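Local coordinates for protein succinate--CoA ligase subunit alpha (Campylobacter jejuni, PDB 6MEL) that forms the alpha subunit of a succinate--CoA ligase, joining a Rossmann-like CoA-binding domain to a CoA-ligase domain within a two-chain assembly, at residues Val5-Lys10 with Ser130-Leu135; Ile207-Gly212 with Met245-Ala250. All coordinates share one frame; numbering follows the deposited sequence. Where two conformers were deposited one is given.

Contact 1: residues Val5-Lys10 with Ser130-Leu135; sequences VNKNTK and SEECKL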
loop_
_atom_site.group_PDB
_atom_site.type_symbol
_atom_site.label_atom_id
_atom_site.label_comp_id
_atom_site.label_asym_id
_atom_site.label_seq_id
_atom_site.Cartn_x
_atom_site.Cartn_y
_atom_site.Cartn_z
ATOM N N VAL A 5 3.954 -21.723 15.757
ATOM C CA VAL A 5 3.136 -21.602 16.936
ATOM C C VAL A 5 2.307 -22.880 17.051
ATOM O O VAL A 5 2.008 -23.564 16.032
ATOM C CB VAL A 5 2.223 -20.365 16.909
ATOM C CG1 VAL A 5 3.018 -19.057 16.912
ATOM C CG2 VAL A 5 1.238 -20.407 15.740
ATOM N N ASN A 6 1.915 -23.155 18.294
ATOM C CA ASN A 6 1.081 -24.315 18.638
ATOM C C ASN A 6 0.364 -24.041 19.959
ATOM O O ASN A 6 0.457 -22.945 20.526
ATOM C CB ASN A 6 1.906 -25.598 18.693
ATOM C CG ASN A 6 2.905 -25.594 19.832
ATOM O OD1 ASN A 6 2.678 -25.054 20.916
ATOM N ND2 ASN A 6 4.019 -26.246 19.609
ATOM N N LYS A 7 -0.380 -25.043 20.447
ATOM C CA LYS A 7 -1.302 -24.836 21.582
ATOM C C LYS A 7 -0.566 -24.425 22.859
ATOM O O LYS A 7 -1.208 -23.836 23.728
ATOM C CB LYS A 7 -2.109 -26.104 21.887
ATOM C CG LYS A 7 -1.265 -27.278 22.345
ATOM C CD LYS A 7 -2.006 -28.584 22.383
ATOM C CE LYS A 7 -1.074 -29.727 22.056
ATOM N NZ LYS A 7 -1.497 -30.963 22.750
ATOM N N ASN A 8 0.741 -24.723 22.960
ATOM C CA ASN A 8 1.533 -24.439 24.149
ATOM C C ASN A 8 2.249 -23.095 24.036
ATOM O O ASN A 8 2.707 -22.596 25.033
ATOM C CB ASN A 8 2.582 -25.525 24.419
ATOM C CG ASN A 8 1.916 -26.869 24.674
ATOM O OD1 ASN A 8 0.872 -26.943 25.329
ATOM N ND2 ASN A 8 2.445 -27.914 24.065
ATOM N N THR A 9 2.375 -22.534 22.827
ATOM C CA THR A 9 3.137 -21.269 22.697
ATOM C C THR A 9 2.553 -20.224 23.674
ATOM O O THR A 9 1.397 -19.906 23.604
ATOM C CB THR A 9 3.049 -20.737 21.262
ATOM O OG1 THR A 9 3.407 -21.780 20.351
ATOM C CG2 THR A 9 3.908 -19.507 21.060
ATOM N N LYS A 10 3.376 -19.640 24.528
ATOM C CA LYS A 10 2.941 -18.562 25.397
ATOM C C LYS A 10 2.949 -17.234 24.646
ATOM O O LYS A 10 3.976 -16.874 24.056
ATOM C CB LYS A 10 3.883 -18.453 26.588
ATOM C CG LYS A 10 3.973 -19.736 27.407
ATOM C CD LYS A 10 4.248 -19.501 28.874
ATOM C CE LYS A 10 5.423 -20.296 29.381
ATOM N NZ LYS A 10 6.671 -19.688 28.862
ATOM N N SER A 130 -4.304 -24.693 12.750
ATOM C CA SER A 130 -5.670 -25.205 12.704
ATOM C C SER A 130 -5.965 -26.059 13.948
ATOM O O SER A 130 -5.190 -26.915 14.299
ATOM C CB SER A 130 -5.892 -25.999 11.454
ATOM O OG SER A 130 -5.598 -25.239 10.314
ATOM N N GLU A 131 -7.045 -25.703 14.645
ATOM C CA GLU A 131 -7.575 -26.435 15.795
ATOM C C GLU A 131 -6.546 -26.482 16.923
ATOM O O GLU A 131 -6.672 -27.303 17.787
ATOM C CB GLU A 131 -7.996 -27.856 15.396
ATOM C CG GLU A 131 -9.135 -27.905 14.378
ATOM C CD GLU A 131 -9.373 -29.312 13.813
ATOM O OE1 GLU A 131 -8.997 -30.276 14.494
ATOM O OE2 GLU A 131 -9.821 -29.449 12.659
ATOM N N GLU A 132 -5.552 -25.581 16.944
ATOM C CA GLU A 132 -4.621 -25.560 18.067
ATOM C C GLU A 132 -4.527 -24.159 18.667
ATOM O O GLU A 132 -4.548 -24.003 19.882
ATOM C CB GLU A 132 -3.232 -26.015 17.642
ATOM C CG GLU A 132 -2.968 -27.512 17.719
ATOM C CD GLU A 132 -1.469 -27.841 17.684
ATOM O OE1 GLU A 132 -0.736 -27.567 18.708
ATOM O OE2 GLU A 132 -1.006 -28.335 16.619
ATOM N N CYS A 133 -4.287 -23.144 17.823
ATOM C CA CYS A 133 -4.118 -21.789 18.317
ATOM C C CYS A 133 -4.245 -20.804 17.166
ATOM O O CYS A 133 -3.991 -21.127 15.989
ATOM C CB CYS A 133 -2.766 -21.586 18.986
ATOM S SG CYS A 133 -1.380 -21.692 17.831
ATOM N N LYS A 134 -4.612 -19.588 17.524
ATOM C CA LYS A 134 -4.663 -18.511 16.557
ATOM C C LYS A 134 -4.219 -17.206 17.225
ATOM O O LYS A 134 -4.541 -16.935 18.389
ATOM C CB LYS A 134 -6.052 -18.467 15.912
ATOM C CG LYS A 134 -7.077 -17.561 16.566
ATOM C CD LYS A 134 -8.390 -17.586 15.853
ATOM C CE LYS A 134 -9.444 -16.635 16.398
ATOM N NZ LYS A 134 -9.231 -15.260 15.881
ATOM N N LEU A 135 -3.412 -16.436 16.494
ATOM C CA LEU A 135 -2.887 -15.143 16.982
ATOM C C LEU A 135 -3.255 -14.103 15.937
ATOM O O LEU A 135 -2.573 -13.975 14.902
ATOM C CB LEU A 135 -1.372 -15.199 17.140
ATOM C CG LEU A 135 -0.775 -15.995 18.303
ATOM C CD1 LEU A 135 -0.890 -17.491 18.065
ATOM C CD2 LEU A 135 0.684 -15.646 18.449
#

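Contact 2: residues Ile207-Gly212 with Met245-Ala250; sequences IGEIGG and MGHAGA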
loop_
_atom_site.group_PDB
_atom_site.type_symbol
_atom_site.label_atom_id
_atom_site.label_comp_id
_atom_site.label_asym_id
_atom_site.label_seq_id
_atom_site.Cartn_x
_atom_site.Cartn_y
_atom_site.Cartn_z
ATOM N N ILE A 207 -0.145 -16.990 -1.630
ATOM C CA ILE A 207 -1.063 -15.970 -2.150
ATOM C C ILE A 207 -0.318 -14.636 -2.120
ATOM O O ILE A 207 0.102 -14.200 -1.048
ATOM C CB ILE A 207 -2.367 -15.847 -1.341
ATOM C CG1 ILE A 207 -3.056 -17.185 -1.064
ATOM C CG2 ILE A 207 -3.304 -14.868 -2.026
ATOM C CD1 ILE A 207 -3.702 -17.792 -2.280
ATOM N N GLY A 208 -0.157 -14.022 -3.300
ATOM C CA GLY A 208 0.541 -12.780 -3.400
ATOM C C GLY A 208 -0.325 -11.731 -4.028
ATOM O O GLY A 208 -1.523 -11.964 -4.258
ATOM N N GLU A 209 0.298 -10.585 -4.297
ATOM C CA GLU A 209 -0.331 -9.510 -5.004
ATOM C C GLU A 209 0.723 -8.592 -5.624
ATOM O O GLU A 209 1.918 -8.751 -5.393
ATOM C CB GLU A 209 -1.319 -8.768 -4.103
ATOM C CG GLU A 209 -0.732 -8.111 -2.888
ATOM C CD GLU A 209 -1.747 -7.690 -1.820
ATOM O OE1 GLU A 209 -2.643 -8.482 -1.514
ATOM O OE2 GLU A 209 -1.610 -6.554 -1.286
ATOM N N ILE A 210 0.236 -7.660 -6.440
ATOM C CA ILE A 210 1.026 -6.630 -7.066
ATOM C C ILE A 210 1.877 -5.916 -6.017
ATOM O O ILE A 210 1.480 -5.763 -4.857
ATOM C CB ILE A 210 0.134 -5.630 -7.804
ATOM C CG1 ILE A 210 -0.961 -5.071 -6.899
ATOM C CG2 ILE A 210 -0.452 -6.248 -9.060
ATOM C CD1 ILE A 210 -1.520 -3.742 -7.430
ATOM N N GLY A 211 3.044 -5.439 -6.475
ATOM C CA GLY A 211 3.905 -4.534 -5.680
ATOM C C GLY A 211 5.135 -5.258 -5.175
ATOM O O GLY A 211 5.033 -6.353 -4.579
ATOM N N GLY A 212 6.294 -4.618 -5.372
ATOM C CA GLY A 212 7.603 -5.216 -5.129
ATOM C C GLY A 212 7.747 -6.529 -5.890
ATOM O O GLY A 212 6.936 -6.866 -6.793
ATOM N N MET A 245 -4.092 -0.247 -4.724
ATOM C CA MET A 245 -5.286 -1.085 -4.648
ATOM C C MET A 245 -5.533 -1.507 -3.185
ATOM O O MET A 245 -5.290 -2.650 -2.756
ATOM C CB MET A 245 -5.128 -2.273 -5.589
ATOM C CG MET A 245 -4.688 -1.836 -7.023
ATOM S SD MET A 245 -5.882 -0.685 -7.883
ATOM C CE MET A 245 -7.095 -1.959 -8.092
ATOM N N GLY A 246 -5.984 -0.540 -2.393
ATOM C CA GLY A 246 -6.274 -0.712 -0.977
ATOM C C GLY A 246 -5.009 -0.773 -0.136
ATOM O O GLY A 246 -4.643 0.172 0.545
ATOM N N HIS A 247 -4.341 -1.917 -0.155
ATOM C CA HIS A 247 -3.094 -2.094 0.628
ATOM C C HIS A 247 -2.001 -1.090 0.230
ATOM O O HIS A 247 -1.683 -0.891 -0.966
ATOM C CB HIS A 247 -2.520 -3.483 0.368
ATOM C CG HIS A 247 -3.240 -4.579 1.044
ATOM N ND1 HIS A 247 -3.114 -5.855 0.597
ATOM C CD2 HIS A 247 -4.004 -4.606 2.163
ATOM C CE1 HIS A 247 -3.808 -6.646 1.384
ATOM N NE2 HIS A 247 -4.340 -5.910 2.394
ATOM N N ALA A 248 -1.319 -0.519 1.226
ATOM C CA ALA A 248 -0.185 0.390 0.930
ATOM C C ALA A 248 0.832 -0.291 -0.003
ATOM O O ALA A 248 1.425 0.344 -0.793
ATOM C CB ALA A 248 0.461 0.816 2.222
ATOM N N GLY A 249 1.033 -1.609 0.119
ATOM C CA GLY A 249 2.016 -2.284 -0.689
ATOM C C GLY A 249 1.532 -2.631 -2.089
ATOM O O GLY A 249 2.327 -3.037 -2.946
ATOM N N ALA A 250 0.234 -2.472 -2.356
ATOM C CA ALA A 250 -0.335 -3.010 -3.578
ATOM C C ALA A 250 -0.364 -1.936 -4.659
ATOM O O ALA A 250 -1.421 -1.390 -4.972
ATOM C CB ALA A 250 -1.712 -3.576 -3.331
#

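Contact 1: residues Val5-Lys10 with Ser130-Leu135
Glu132 reaches across to the turn at Asn6-Lys7 and grips it by one carboxylate oxygen. Its CB passes 4.1 Å from Lys7 N; the chain then runs extended beyond CG and brings CD close to the same amide and to Asn6 CB. At the tip, OE1 accepts from Lys7 N at 3.1 Å, the N-H...O angle being 158°. The amide arrives on the anti side of OE1, 35° out of the carboxylate plane. Asn6 CB packs against Glu132 OE1 at 3.3 Å, and Lys7 CG lies alongside the same oxygen. Lys7 NZ stays 5.3 Å from Glu132 OE1. OE2 makes a long, weak ion pair with Lys145 NZ. Further along, Cys133 SG stands between its backbone N and carbonyl carbon (chi1 67°), turned to Val5, whose CG2 it meets at 3.6 Å; Val5 CG2 also touches Leu135 CD1 at 4.3 Å. The receiving loop is internally braced: Asn6 to Thr9 is a type I turn, and Asn6 OD1 takes the amide of Asn8 in an Asx turn. Asn6 N donates to Thr9 OG1 at 2.9 Å. Opposite Thr129, Glu132 and Cys133 form a classic beta bulge at the start of strand 133-136, and Thr129 OG1 is hydrogen-bonded to Val5 O. The segment leading into strand 10-14 of one sheet is thereby tied to strand 133-136, outermost in the other within this chain. The polar link is a backbone N-H to carboxylate hydrogen bond, probably strengthened by the negative charge, beside a buried patch of Val5, Cys133 and Leu135.

Contact 2: residues Ile207-Gly212 with Met245-Ala250
The Gly-His-Ala-Gly loop, a sequence signature of this ligase family, meets the end of strand 203-209 through His247 and Glu209. His247 ND1 donates to Glu209 OE2 at 2.5 Å, a short and nearly straight bond (172°). Glu209 OE2 accepts through its syn lone pair. The carboxylate meets the ring at its edge, the two planes 22° apart, and the straight bond would favour this ring orientation. Ala250 CB packs on Glu209 OE2 at 3.6 Å. Alongside, Ile210 holds CG1 between its backbone N and carbonyl carbon (chi1 53°), leading CD1 to Met245 CG at 3.7 Å, while CG1 lies 3.9 Å from Ala250 CB. The backbones add two nearly straight CA-H...O contacts: Ala250 CA to Ile210 O, and Gly211 CA to Gly249 O, both 3.5 Å. Gly211 has no side chain to hold that carbonyl off. The type I turn His247-Ala250 closes the loop, and Met245 N donates a hydrogen bond to Ala250 O. A basic side chain of the second protein chain is hydrogen-bonded to Gly249 O, and apolar ones pack on Glu209, Ile210 and His247. A buried histidine-carboxylate pair by the subunit interface is consistent with the histidine loop of CoA-ligase alpha subunits.

Contacts 1 and 2 sit on opposite sides of the chain's centre, 28 Å apart between centres and about 14 Å between nearest atoms, without touching. They share one mixed sheet: contact 1 is built on strand 133-136, outermost in that sheet within this chain, contact 2 on the inner strand 203-209, with strands 126-129, 172-177 and 148-152 between them. Contact 1 lies where this sheet meets the other one and is partly buried, with Lys7 exposed, whereas every touching residue of contact 2 is buried. The 207-212 with 245-250 pairing joins a strand end to a long loop and lies against the second protein chain, which does not touch contact 1.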